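Local coordinates for protein phenylurea hydrolase B (Mycobacterium brisbanense, PDB 4WHB) that probably hydrolyses carbon-nitrogen bonds other than peptide bonds, as a diuron (phenylurea) hydrolase of the metal-dependent amidohydrolase superfamily, at residues G29-T34 with G413-F418. Sequence-based numbering, arbitrary orientation.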
loop_
_atom_site.group_PDB
_atom_site.type_symbol
_atom_site.label_atom_id
_atom_site.label_comp_id
_atom_site.label_asym_id
_atom_site.label_seq_id
_atom_site.Cartn_x
_atom_site.Cartn_y
_atom_site.Cartn_z
ATOM N N GLY C 29 -54.549 -15.647 -20.137
ATOM C CA GLY C 29 -54.077 -14.536 -19.331
ATOM C C GLY C 29 -52.580 -14.642 -19.266
ATOM O O GLY C 29 -51.949 -14.595 -20.324
ATOM N N ASP C 30 -52.038 -14.853 -18.067
ATOM C CA ASP C 30 -50.632 -15.198 -17.942
ATOM C C ASP C 30 -50.739 -16.701 -18.102
ATOM O O ASP C 30 -51.089 -17.202 -19.183
ATOM C CB ASP C 30 -50.052 -14.820 -16.575
ATOM C CG ASP C 30 -50.899 -13.815 -15.829
ATOM O OD1 ASP C 30 -50.707 -12.620 -16.131
ATOM O OD2 ASP C 30 -51.728 -14.199 -14.936
ATOM N N ARG C 31 -50.481 -17.430 -17.031
ATOM C CA ARG C 31 -51.164 -18.665 -16.799
ATOM C C ARG C 31 -51.229 -19.571 -18.030
ATOM O O ARG C 31 -51.925 -19.315 -18.995
ATOM C CB ARG C 31 -52.563 -18.359 -16.217
ATOM C CG ARG C 31 -52.676 -18.256 -14.703
ATOM C CD ARG C 31 -51.352 -18.065 -14.048
ATOM N NE ARG C 31 -51.373 -17.954 -12.587
ATOM C CZ ARG C 31 -50.344 -18.290 -11.846
ATOM N NH1 ARG C 31 -49.283 -18.808 -12.423
ATOM N NH2 ARG C 31 -50.420 -18.161 -10.535
ATOM N N PHE C 32 -50.465 -20.636 -17.953
ATOM C CA PHE C 32 -50.589 -21.748 -18.857
ATOM C C PHE C 32 -51.973 -22.274 -18.702
ATOM O O PHE C 32 -52.473 -22.276 -17.588
ATOM C CB PHE C 32 -49.641 -22.889 -18.492
ATOM C CG PHE C 32 -48.265 -22.706 -19.015
ATOM C CD1 PHE C 32 -48.057 -22.373 -20.350
ATOM C CD2 PHE C 32 -47.191 -22.817 -18.188
ATOM C CE1 PHE C 32 -46.782 -22.190 -20.832
ATOM C CE2 PHE C 32 -45.918 -22.634 -18.677
ATOM C CZ PHE C 32 -45.711 -22.336 -19.990
ATOM N N ALA C 33 -52.599 -22.699 -19.808
ATOM C CA ALA C 33 -53.943 -23.132 -19.701
ATOM C C ALA C 33 -54.056 -24.672 -19.765
ATOM O O ALA C 33 -54.319 -25.354 -18.773
ATOM C CB ALA C 33 -54.776 -22.431 -20.759
ATOM N N THR C 34 -53.925 -25.182 -20.981
ATOM C CA THR C 34 -54.136 -26.575 -21.261
ATOM C C THR C 34 -52.851 -27.136 -21.894
ATOM O O THR C 34 -52.234 -26.498 -22.750
ATOM C CB THR C 34 -55.302 -26.786 -22.205
ATOM O OG1 THR C 34 -56.332 -25.816 -21.955
ATOM C CG2 THR C 34 -55.838 -28.181 -22.033
ATOM N N GLY C 413 -52.242 -23.847 -14.979
ATOM C CA GLY C 413 -52.460 -22.963 -13.825
ATOM C C GLY C 413 -51.181 -22.408 -13.205
ATOM O O GLY C 413 -51.144 -22.030 -12.059
ATOM N N LYS C 414 -50.115 -22.384 -13.981
ATOM C CA LYS C 414 -48.828 -21.877 -13.560
ATOM C C LYS C 414 -48.475 -20.670 -14.416
ATOM O O LYS C 414 -48.996 -20.506 -15.516
ATOM C CB LYS C 414 -47.729 -22.951 -13.731
ATOM C CG LYS C 414 -47.776 -24.038 -12.679
ATOM C CD LYS C 414 -46.496 -24.125 -11.863
ATOM C CE LYS C 414 -45.345 -24.704 -12.642
ATOM N NZ LYS C 414 -44.147 -24.850 -11.788
ATOM N N LEU C 415 -47.591 -19.816 -13.902
ATOM C CA LEU C 415 -47.240 -18.610 -14.619
ATOM C C LEU C 415 -46.631 -19.081 -15.920
ATOM O O LEU C 415 -45.860 -20.024 -15.938
ATOM C CB LEU C 415 -46.230 -17.758 -13.843
ATOM C CG LEU C 415 -46.711 -16.704 -12.852
ATOM C CD1 LEU C 415 -45.499 -16.005 -12.258
ATOM C CD2 LEU C 415 -47.639 -15.755 -13.553
ATOM N N ALA C 416 -47.000 -18.447 -17.029
ATOM C CA ALA C 416 -46.495 -18.900 -18.285
ATOM C C ALA C 416 -45.233 -18.141 -18.602
ATOM O O ALA C 416 -45.286 -16.975 -19.048
ATOM C CB ALA C 416 -47.513 -18.760 -19.361
ATOM N N ASP C 417 -44.114 -18.808 -18.316
ATOM C CA ASP C 417 -42.815 -18.291 -18.624
ATOM C C ASP C 417 -42.195 -19.399 -19.437
ATOM O O ASP C 417 -42.074 -20.541 -18.957
ATOM C CB ASP C 417 -41.967 -18.050 -17.348
ATOM C CG ASP C 417 -42.639 -17.127 -16.353
ATOM O OD1 ASP C 417 -43.207 -16.086 -16.782
ATOM O OD2 ASP C 417 -42.583 -17.434 -15.122
ATOM N N PHE C 418 -41.815 -19.120 -20.666
ATOM C CA PHE C 418 -41.175 -20.158 -21.423
ATOM C C PHE C 418 -40.230 -19.634 -22.478
ATOM O O PHE C 418 -40.252 -18.461 -22.843
ATOM C CB PHE C 418 -42.214 -21.110 -22.040
ATOM C CG PHE C 418 -43.055 -20.519 -23.124
ATOM C CD1 PHE C 418 -42.579 -20.410 -24.409
ATOM C CD2 PHE C 418 -44.349 -20.129 -22.858
ATOM C CE1 PHE C 418 -43.375 -19.898 -25.410
ATOM C CE2 PHE C 418 -45.163 -19.611 -23.862
ATOM C CZ PHE C 418 -44.663 -19.480 -25.149
#
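Segments 29-34 and 413-418 meet in the small β-sheet domain that accompanies the TIM barrel of amidohydrolases, and they tie together the two ends of the chain that build it: the turn after the hairpin strand 23-27 and the start of strand 32-36 dock on the loop that leads into strand 418-421. The docking begins at Gly413, whose N donates to Phe32 O over 3.1 Å, approaching from above the carbonyl plane. Its own O lies over one face of the Arg31 guanidinium. At Lys414 the pairing is completed by a second bond, Phe32 N to Lys414 O at 2.8 Å, with the donor nearly along the C=O axis; Arg31 CA adds a CA-H...O contact to the same oxygen. Two successive residues, Gly413 and Lys414, thus face Phe32 alone, in the manner of a G1 beta bulge with the glycine at positive phi (68°). Leu415 lays CD2 over the other face of the guanidinium, so that Arg31, bent at chi2 (17°), folds its end back between Gly413 O and this methyl while NH2 bonds to Gln406. Ala416 turns its CB toward Phe32 and sits squarely over the ring in a CH-pi contact, 3.8 Å from the centroid. Val25 and Val27 of strand 23-27 also pack on this buried ring. Asp417, like Lys414, turns its CB away from 29-34; its OD2 forms a salt bridge with Arg136, and Lys414 NZ bonds to Ala404 O. Phe418, its CG in the crowded position between backbone N and carbonyl carbon (chi1 69°), crosses the Phe32 ring obliquely, its CD2 lying 3.8 Å from Phe32 CE1.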